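Local coordinates for tail spike protein (Acinetobacter phage vB_AbaP_AS12, PDB 6EU4) that probably recognises and degrades surface polysaccharide of Acinetobacter baumannii as the trimeric receptor-binding spike of the phage tail, at residues 320-326 / 344-350; 253-258 / 285-291. The contacts are given in a common frame with arbitrary orientation. Where two conformers were deposited one is given. Residues are numbered along the deposited sequence.

Contact 1 of 2, residues 320-326 / 344-350; sequences SNVTMVT and EVNISNF
Strands 321-325 and 344-348 run parallel, axes 4.7 Å apart at 3°, in register from N321–E344 to V325–S348. V322 N–E344 O (2.8 Å), N346 N–V322 O (3.0 Å), M324 N–N346 O and S348 N–M324 O (both 2.9 Å) alternate as in any parallel pair; flanked by parallel partners 284-304 and 380-384, these are successive coils of a parallel beta-helix. M324 (selenomethionine, mtt) buries most: SE lies 4.3 Å from both I347 CG1 and F350 CE1, the latter an oblique Met-aromatic contact, and CE is 4.2 Å from V345 CG1. T326 (50/47) and N349 (56/44) have left-handed backbones; T326 N bonds S348 O at 2.9 Å, T326 CG2 lies 3.8 Å from N349 ND2, and T326 OG1 and N349 OD1 bond T295 and N321 of the third subunit. E344 (tt) N bonds S320 O at 2.9 Å and E344 CB lies 3.9 Å from N321 CB; its carboxylate bonds G386 N of the second subunit and salt-bridges K380. V322 and M324 pack inward on strand 311-318, I347 on strand 380-384.

Contact 2 of 2, residues 253-258 / 285-291; sequences RSFIFG and GWDLNKM
F255 lays its ring over the six-membered ring of W286 in an offset stack, with centroids 4.0 Å apart and planes 10° from parallel. Both side chains are m at chi1 and leave the same face of a parallel pair, which brings F255 CB to 3.5 Å from W286 CE3. Two residues on, F257 (chi1 m) uses that face too: its CD1 is 4.0 Å from L288 CD2, and the CE of selenomethionine M291 sits over the F257 ring, 4.0 Å from its centroid, as a CH-pi contact, while M291 SE is 4.7 Å from the same centroid in an oblique Met-aromatic contact. F273 and F315 add further rings around W286.

Strands 255-257 and 286-289 lie 4.8 Å apart at 6°, in the register F255–W286, I256–D287, F257–L288. F255 N–G285 O (3.1 Å), D287 N–F255 O (2.8 Å), F257 N–D287 O (3.0 Å) and N289 N–F257 O (2.9 Å) join them. This is the stacking of adjacent coils in a parallel beta-helix: S254 (-75/-59) and G285 (-69/-58) turn equivalent corners, and the aromatic face packs against strands 268-274 and 277-279, as interior-facing side chains of the helix would.

On the other face, beside I256, D287 (chi1 t) takes a salt bridge from R253, NH1 to OD2 at 2.8 Å, and R253 NH2 forms a second salt bridge, to E231. The positive phi at G258 (74/27) suits glycine, and a CB there would clash with N289 O; N289 ND2 donates to G258 O at 2.9 Å.

Both segments of contact 2 precede those of contact 1 in the sequence, and the contact centres lie about 15 Å apart in the same extended sheet. The strands follow one another across it as 253-257, 284-304, 321-334 and 344-348, so the two contacts are alternate steps of one beta-helix, with the step 284-304 to 321-334 between them. They meet directly at that middle step: S320 OG lies 2.9 Å from M291 N, and N321 N lies 2.9 Å from M291 O, both probably hydrogen bonds. F315 touches both, through W286 and M324. Of these two segment pairs, that of contact 1 lies at the trimer interface, and that of contact 2 does not touch another chain.

Contact 1 of 2, residues 320-326 / 344-350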
ATOM      1  N   SER A 320     -14.165  -8.103  -8.349  1.00 10.68           N
ATOM      2  CA  SER A 320     -12.938  -7.344  -8.524  1.00 10.80           C
ATOM      3  C   SER A 320     -12.051  -7.536  -7.306  1.00 10.57           C
ATOM      4  O   SER A 320     -12.509  -7.987  -6.255  1.00 11.95           O
ATOM      5  CB  SER A 320     -13.223  -5.844  -8.696  1.00 11.67           C
ATOM      6  OG  SER A 320     -14.085  -5.606  -9.794  1.00 12.56           O
ATOM      7  N   ASN A 321     -10.777  -7.161  -7.424  1.00 10.47           N
ATOM      8  CA  ASN A 321      -9.948  -7.015  -6.227  1.00 11.53           C
ATOM      9  C   ASN A 321      -9.148  -5.725  -6.348  1.00 10.27           C
ATOM     10  O   ASN A 321      -8.427  -5.516  -7.330  1.00 11.63           O
ATOM     11  CB  ASN A 321      -9.079  -8.269  -5.966  1.00 14.03           C
ATOM     12  CG  ASN A 321      -7.880  -8.425  -6.902  1.00 15.00           C
ATOM     13  OD1 ASN A 321      -8.011  -8.705  -8.100  1.00 13.11           O
ATOM     14  ND2 ASN A 321      -6.683  -8.345  -6.316  1.00 12.30           N
ATOM     15  N   VAL A 322      -9.332  -4.849  -5.360  1.00 10.45           N
ATOM     16  CA  VAL A 322      -8.951  -3.441  -5.409  1.00 10.29           C
ATOM     17  C   VAL A 322      -8.304  -3.068  -4.087  1.00 10.41           C
ATOM     18  O   VAL A 322      -8.801  -3.442  -3.019  1.00 10.69           O
ATOM     19  CB  VAL A 322     -10.169  -2.520  -5.642  1.00 11.52           C
ATOM     20  CG1 VAL A 322      -9.773  -1.048  -5.604  1.00 14.15           C
ATOM     21  CG2 VAL A 322     -10.893  -2.871  -6.956  1.00 13.97           C
ATOM     22  N   THR A 323      -7.213  -2.306  -4.162  1.00 11.06           N
ATOM     23  CA  THR A 323      -6.583  -1.703  -2.994  1.00 11.37           C
ATOM     24  C   THR A 323      -6.655  -0.196  -3.145  1.00 11.99           C
ATOM     25  O   THR A 323      -6.264   0.335  -4.195  1.00 10.61           O
ATOM     26  CB  THR A 323      -5.109  -2.104  -2.849  1.00 11.50           C
ATOM     27  OG1 THR A 323      -4.976  -3.523  -2.719  1.00 14.98           O
ATOM     28  CG2 THR A 323      -4.499  -1.463  -1.612  1.00 12.65           C
HETATM   29  N   MSE A 324      -7.135   0.484  -2.098  1.00  9.76           N
HETATM   30  CA  MSE A 324      -7.204   1.934  -2.055  1.00  9.85           C
HETATM   31  C   MSE A 324      -6.227   2.426  -0.996  1.00 10.72           C
HETATM   32  O   MSE A 324      -6.398   2.139   0.190  1.00 11.74           O
HETATM   33  CB  MSE A 324      -8.624   2.415  -1.729  1.00 10.66           C
HETATM   34  CG  MSE A 324      -9.666   1.882  -2.623  1.00 10.98           C
HETATM   35 SE   MSE A 324     -11.356   2.773  -2.184  0.85 14.42          SE
HETATM   36  CE  MSE A 324     -12.483   1.661  -3.294  1.00 15.18           C
ATOM     37  N   VAL A 325      -5.201   3.151  -1.420  1.00  8.63           N
ATOM     38  CA  VAL A 325      -4.115   3.586  -0.548  1.00  9.64           C
ATOM     39  C   VAL A 325      -4.245   5.096  -0.357  1.00 10.52           C
ATOM     40  O   VAL A 325      -4.026   5.869  -1.298  1.00 11.78           O
ATOM     41  CB  VAL A 325      -2.743   3.221  -1.132  1.00 11.73           C
ATOM     42  CG1 VAL A 325      -1.653   3.487  -0.115  1.00 13.62           C
ATOM     43  CG2 VAL A 325      -2.724   1.775  -1.556  1.00 13.37           C
ATOM     44  N   THR A 326      -4.575   5.501   0.864  1.00 10.01           N
ATOM     45  CA  THR A 326      -4.729   6.900   1.262  1.00  9.58           C
ATOM     46  C   THR A 326      -5.631   7.682   0.296  1.00 11.52           C
ATOM     47  O   THR A 326      -5.314   8.804  -0.107  1.00 12.03           O
ATOM     48  CB  THR A 326      -3.362   7.595   1.414  1.00 11.56           C
ATOM     49  OG1 THR A 326      -2.293   6.635   1.456  1.00 12.82           O
ATOM     50  CG2 THR A 326      -3.302   8.353   2.735  1.00 12.86           C
ATOM     51  N   GLU A 344     -12.715  -8.371  -3.344  1.00 11.08           N
ATOM     52  CA  GLU A 344     -11.760  -8.131  -2.266  1.00  9.52           C
ATOM     53  C   GLU A 344     -11.345  -6.669  -2.329  1.00 10.62           C
ATOM     54  O   GLU A 344     -10.817  -6.222  -3.354  1.00 12.40           O
ATOM     55  CB  GLU A 344     -10.533  -9.041  -2.395  1.00 12.23           C
ATOM     56  CG  GLU A 344      -9.452  -8.708  -1.335  1.00 12.64           C
ATOM     57  CD  GLU A 344      -8.375  -9.777  -1.183  1.00 16.09           C
ATOM     58  OE1 GLU A 344      -8.360 -10.814  -1.907  1.00 16.13           O
ATOM     59  OE2 GLU A 344      -7.512  -9.563  -0.319  1.00 15.83           O
ATOM     60  N   VAL A 345     -11.610  -5.915  -1.261  1.00  9.18           N
ATOM     61  CA  VAL A 345     -11.287  -4.490  -1.234  1.00 10.53           C
ATOM     62  C   VAL A 345     -10.563  -4.193   0.073  1.00 12.19           C
ATOM     63  O   VAL A 345     -11.110  -4.410   1.161  1.00 12.99           O
ATOM     64  CB  VAL A 345     -12.545  -3.617  -1.390  1.00 10.45           C
ATOM     65  CG1 VAL A 345     -12.169  -2.161  -1.591  1.00 13.57           C
ATOM     66  CG2 VAL A 345     -13.415  -4.104  -2.559  1.00 13.40           C
ATOM     67  N   ASN A 346      -9.333  -3.713  -0.033  1.00 10.99           N
ATOM     68  CA  ASN A 346      -8.562  -3.265   1.118  1.00 10.29           C
ATOM     69  C   ASN A 346      -8.520  -1.755   1.056  1.00 10.34           C
ATOM     70  O   ASN A 346      -7.966  -1.194   0.107  1.00 11.84           O
ATOM     71  CB  ASN A 346      -7.153  -3.834   1.103  1.00 15.26           C
ATOM     72  CG  ASN A 346      -6.389  -3.499   2.372  1.00 23.13           C
ATOM     73  OD1 ASN A 346      -6.848  -2.713   3.214  1.00 23.58           O
ATOM     74  ND2 ASN A 346      -5.259  -4.153   2.557  1.00 24.64           N
ATOM     75  N   ILE A 347      -9.120  -1.103   2.042  1.00  9.79           N
ATOM     76  CA  ILE A 347      -9.192   0.358   2.096  1.00  9.52           C
ATOM     77  C   ILE A 347      -8.255   0.790   3.219  1.00 10.68           C
ATOM     78  O   ILE A 347      -8.576   0.613   4.403  1.00 10.52           O
ATOM     79  CB  ILE A 347     -10.626   0.846   2.333  1.00 12.13           C
ATOM     80  CG1 ILE A 347     -11.577   0.263   1.260  1.00 13.45           C
ATOM     81  CG2 ILE A 347     -10.670   2.337   2.330  1.00 11.19           C
ATOM     82  CD1 ILE A 347     -13.000   0.684   1.402  1.00 15.02           C
ATOM     83  N   SER A 348      -7.097   1.350   2.870  1.00 12.19           N
ATOM     84  CA  SER A 348      -6.045   1.638   3.842  0.50 12.70           C
ATOM     85  C   SER A 348      -5.889   3.144   4.001  1.00 12.45           C
ATOM     86  O   SER A 348      -5.630   3.862   3.025  1.00 12.36           O
ATOM     87  CB  SER A 348      -4.708   0.998   3.436  0.50 14.32           C
ATOM     88  OG  SER A 348      -4.081   1.695   2.374  0.50 19.19           O
ATOM     89  N   ASN A 349      -6.044   3.619   5.238  1.00  8.94           N
ATOM     90  CA  ASN A 349      -5.834   5.030   5.575  1.00  8.97           C
ATOM     91  C   ASN A 349      -6.695   5.958   4.719  1.00  9.11           C
ATOM     92  O   ASN A 349      -6.242   6.996   4.248  1.00 10.62           O
ATOM     93  CB  ASN A 349      -4.347   5.361   5.441  1.00  9.41           C
ATOM     94  CG  ASN A 349      -3.921   6.559   6.250  1.00 11.44           C
ATOM     95  OD1 ASN A 349      -4.723   7.202   6.911  1.00 11.52           O
ATOM     96  ND2 ASN A 349      -2.614   6.855   6.209  1.00 12.12           N
ATOM     97  N   PHE A 350      -7.962   5.592   4.553  1.00  8.28           N
ATOM     98  CA  PHE A 350      -8.938   6.461   3.900  1.00  9.19           C
ATOM     99  C   PHE A 350      -9.174   7.716   4.734  1.00 10.62           C
ATOM    100  O   PHE A 350      -8.949   7.752   5.948  1.00 10.97           O
ATOM    101  CB  PHE A 350     -10.265   5.720   3.683  1.00 10.63           C
ATOM    102  CG  PHE A 350     -11.090   6.272   2.557  1.00  8.60           C
ATOM    103  CD1 PHE A 350     -10.845   5.874   1.257  1.00  9.94           C
ATOM    104  CD2 PHE A 350     -12.108   7.197   2.794  1.00 10.42           C
ATOM    105  CE1 PHE A 350     -11.570   6.378   0.197  1.00 11.00           C
ATOM    106  CE2 PHE A 350     -12.852   7.706   1.732  1.00 11.06           C
ATOM    107  CZ  PHE A 350     -12.585   7.306   0.437  1.00 10.90           C
TER
HETATM  108  O   HOH W   1      -3.833  -4.368  -0.301  1.00 28.76           O

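Contact 2 of 2, residues 253-258 / 285-291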
ATOM      1  N   ARG A 253     -22.206   8.610 -14.079  1.00 12.13           N
ATOM      2  CA  ARG A 253     -21.122   7.743 -13.601  1.00 12.37           C
ATOM      3  C   ARG A 253     -19.785   8.293 -14.084  1.00 12.35           C
ATOM      4  O   ARG A 253     -19.615   8.544 -15.278  1.00 13.34           O
ATOM      5  CB  ARG A 253     -21.297   6.291 -14.073  1.00 14.04           C
ATOM      6  CG  ARG A 253     -22.556   5.607 -13.547  1.00 13.64           C
ATOM      7  CD  ARG A 253     -22.638   4.148 -13.985  1.00 12.70           C
ATOM      8  NE  ARG A 253     -23.043   4.041 -15.376  1.00 15.05           N
ATOM      9  CZ  ARG A 253     -22.903   2.949 -16.124  1.00 14.28           C
ATOM     10  NH1 ARG A 253     -22.371   1.845 -15.622  1.00 13.97           N
ATOM     11  NH2 ARG A 253     -23.303   2.954 -17.397  1.00 15.51           N
ATOM     12  N   SER A 254     -18.847   8.500 -13.155  1.00 12.04           N
ATOM     13  CA  SER A 254     -17.556   9.084 -13.515  1.00 11.53           C
ATOM     14  C   SER A 254     -16.666   8.073 -14.230  1.00 12.10           C
ATOM     15  O   SER A 254     -16.261   8.298 -15.372  1.00 12.10           O
ATOM     16  CB  SER A 254     -16.859   9.648 -12.280  1.00 12.76           C
ATOM     17  OG  SER A 254     -17.608  10.733 -11.750  1.00 12.94           O
ATOM     18  N   PHE A 255     -16.366   6.949 -13.577  1.00 11.35           N
ATOM     19  CA  PHE A 255     -15.486   5.914 -14.119  1.00 11.58           C
ATOM     20  C   PHE A 255     -16.267   4.601 -14.208  1.00 11.25           C
ATOM     21  O   PHE A 255     -16.861   4.166 -13.215  1.00 12.82           O
ATOM     22  CB  PHE A 255     -14.272   5.692 -13.212  1.00 11.50           C
ATOM     23  CG  PHE A 255     -13.301   6.844 -13.148  1.00 12.94           C
ATOM     24  CD1 PHE A 255     -12.269   6.948 -14.060  1.00 12.90           C
ATOM     25  CD2 PHE A 255     -13.384   7.780 -12.129  1.00 13.06           C
ATOM     26  CE1 PHE A 255     -11.342   7.991 -13.968  1.00 14.72           C
ATOM     27  CE2 PHE A 255     -12.473   8.823 -12.044  1.00 14.52           C
ATOM     28  CZ  PHE A 255     -11.453   8.930 -12.954  1.00 14.35           C
ATOM     29  N   ILE A 256     -16.276   3.981 -15.384  1.00 11.65           N
ATOM     30  CA  ILE A 256     -16.958   2.709 -15.618  1.00 11.46           C
ATOM     31  C   ILE A 256     -15.951   1.758 -16.247  1.00 11.21           C
ATOM     32  O   ILE A 256     -15.440   2.035 -17.340  1.00 12.26           O
ATOM     33  CB  ILE A 256     -18.172   2.854 -16.560  1.00 11.12           C
ATOM     34  CG1 ILE A 256     -19.170   3.897 -16.045  1.00 13.08           C
ATOM     35  CG2 ILE A 256     -18.824   1.500 -16.796  1.00 13.34           C
ATOM     36  CD1 ILE A 256     -20.052   4.401 -17.184  1.00 15.79           C
ATOM     37  N   PHE A 257     -15.665   0.643 -15.558  1.00 10.80           N
ATOM     38  CA  PHE A 257     -14.795  -0.404 -16.078  1.00 11.61           C
ATOM     39  C   PHE A 257     -15.534  -1.736 -15.999  1.00 12.62           C
ATOM     40  O   PHE A 257     -16.289  -1.992 -15.055  1.00 12.65           O
ATOM     41  CB  PHE A 257     -13.474  -0.459 -15.309  1.00 12.52           C
ATOM     42  CG  PHE A 257     -12.535   0.668 -15.643  1.00 10.46           C
ATOM     43  CD1 PHE A 257     -12.640   1.883 -14.999  1.00 12.33           C
ATOM     44  CD2 PHE A 257     -11.542   0.497 -16.599  1.00 13.66           C
ATOM     45  CE1 PHE A 257     -11.791   2.937 -15.318  1.00 13.19           C
ATOM     46  CE2 PHE A 257     -10.674   1.531 -16.911  1.00 14.02           C
ATOM     47  CZ  PHE A 257     -10.804   2.761 -16.272  1.00 14.14           C
ATOM     48  N   GLY A 258     -15.345  -2.565 -17.012  1.00 11.41           N
ATOM     49  CA  GLY A 258     -16.098  -3.808 -17.097  1.00 12.04           C
ATOM     50  C   GLY A 258     -17.542  -3.595 -17.502  1.00 11.96           C
ATOM     51  O   GLY A 258     -18.404  -4.417 -17.165  1.00 13.13           O
ATOM     52  N   GLY A 285     -19.860   6.861  -8.373  1.00 10.62           N
ATOM     53  CA  GLY A 285     -18.571   7.463  -8.652  1.00 11.19           C
ATOM     54  C   GLY A 285     -17.723   6.550  -9.521  1.00 13.28           C
ATOM     55  O   GLY A 285     -17.292   6.914 -10.620  1.00 12.46           O
ATOM     56  N   TRP A 286     -17.497   5.343  -9.021  1.00 12.28           N
ATOM     57  CA  TRP A 286     -16.763   4.300  -9.716  1.00 12.84           C
ATOM     58  C   TRP A 286     -17.662   3.088  -9.836  1.00 13.55           C
ATOM     59  O   TRP A 286     -18.217   2.624  -8.833  1.00 14.47           O
ATOM     60  CB  TRP A 286     -15.511   3.914  -8.939  1.00 13.69           C
ATOM     61  CG  TRP A 286     -14.523   4.981  -8.745  1.00 13.59           C
ATOM     62  CD1 TRP A 286     -14.589   6.025  -7.868  1.00 15.33           C
ATOM     63  CD2 TRP A 286     -13.266   5.107  -9.429  1.00 14.88           C
ATOM     64  NE1 TRP A 286     -13.453   6.794  -7.965  1.00 15.88           N
ATOM     65  CE2 TRP A 286     -12.628   6.249  -8.917  1.00 15.52           C
ATOM     66  CE3 TRP A 286     -12.628   4.360 -10.425  1.00 19.87           C
ATOM     67  CZ2 TRP A 286     -11.382   6.680  -9.373  1.00 18.70           C
ATOM     68  CZ3 TRP A 286     -11.384   4.784 -10.874  1.00 19.94           C
ATOM     69  CH2 TRP A 286     -10.776   5.936 -10.341  1.00 18.44           C
ATOM     70  N   ASP A 287     -17.839   2.604 -11.054  1.00 12.41           N
ATOM     71  CA  ASP A 287     -18.640   1.420 -11.341  1.00 12.30           C
ATOM     72  C   ASP A 287     -17.660   0.404 -11.924  1.00 12.36           C
ATOM     73  O   ASP A 287     -17.307   0.492 -13.101  1.00 13.91           O
ATOM     74  CB  ASP A 287     -19.782   1.762 -12.305  1.00 13.54           C
ATOM     75  CG  ASP A 287     -20.705   0.586 -12.579  1.00 15.11           C
ATOM     76  OD1 ASP A 287     -20.316  -0.575 -12.294  1.00 17.24           O
ATOM     77  OD2 ASP A 287     -21.829   0.825 -13.093  1.00 16.34           O
ATOM     78  N   LEU A 288     -17.180  -0.517 -11.086  1.00 12.08           N
ATOM     79  CA  LEU A 288     -16.102  -1.436 -11.429  1.00 12.15           C
ATOM     80  C   LEU A 288     -16.628  -2.860 -11.477  1.00 14.59           C
ATOM     81  O   LEU A 288     -17.296  -3.324 -10.538  1.00 15.36           O
ATOM     82  CB  LEU A 288     -14.966  -1.349 -10.409  1.00 13.00           C
ATOM     83  CG  LEU A 288     -14.427   0.053 -10.147  1.00 14.46           C
ATOM     84  CD1 LEU A 288     -13.292  -0.051  -9.156  1.00 15.07           C
ATOM     85  CD2 LEU A 288     -13.949   0.736 -11.431  1.00 18.45           C
ATOM     86  N   ASN A 289     -16.348  -3.536 -12.577  1.00 12.66           N
ATOM     87  CA  ASN A 289     -16.765  -4.911 -12.786  1.00 10.91           C
ATOM     88  C   ASN A 289     -15.590  -5.702 -13.348  1.00 11.81           C
ATOM     89  O   ASN A 289     -14.958  -5.272 -14.319  1.00 12.91           O
ATOM     90  CB  ASN A 289     -17.967  -4.954 -13.736  1.00 14.12           C
ATOM     91  CG  ASN A 289     -18.427  -6.363 -14.021  1.00 14.95           C
ATOM     92  OD1 ASN A 289     -18.573  -7.189 -13.104  1.00 16.60           O
ATOM     93  ND2 ASN A 289     -18.650  -6.660 -15.303  1.00 14.06           N
ATOM     94  N   LYS A 290     -15.280  -6.830 -12.714  1.00 11.88           N
ATOM     95  CA  LYS A 290     -14.179  -7.705 -13.129  1.00 11.73           C
ATOM     96  C   LYS A 290     -12.860  -6.942 -13.198  1.00 14.07           C
ATOM     97  O   LYS A 290     -12.050  -7.132 -14.107  1.00 14.38           O
ATOM     98  CB  LYS A 290     -14.494  -8.387 -14.458  1.00 13.38           C
ATOM     99  CG  LYS A 290     -15.686  -9.347 -14.401  1.00 16.01           C
ATOM    100  CD  LYS A 290     -15.355 -10.662 -13.685  1.00 21.89           C
ATOM    101  CE  LYS A 290     -16.508 -11.681 -13.796  1.00 30.06           C
ATOM    102  NZ  LYS A 290     -16.120 -13.044 -13.309  1.00 33.09           N
HETATM  103  N   MSE A 291     -12.618  -6.117 -12.185  1.00 12.22           N
HETATM  104  CA  MSE A 291     -11.409  -5.336 -12.103  1.00 12.64           C
HETATM  105  C   MSE A 291     -10.394  -6.040 -11.206  1.00 12.95           C
HETATM  106  O   MSE A 291     -10.395  -5.859  -9.978  1.00 14.98           O
HETATM  107  CB  MSE A 291     -11.731  -3.921 -11.586  1.00 14.78           C
HETATM  108  CG  MSE A 291     -12.225  -2.999 -12.721  1.00 16.43           C
HETATM  109 SE   MSE A 291     -10.741  -2.351 -13.852  1.00 17.69          SE
HETATM  110  CE  MSE A 291     -10.415  -0.646 -13.041  1.00 16.22           C
TER
HETATM  111  O   HOH W   2     -19.229  -1.728 -14.750  1.00 15.35           O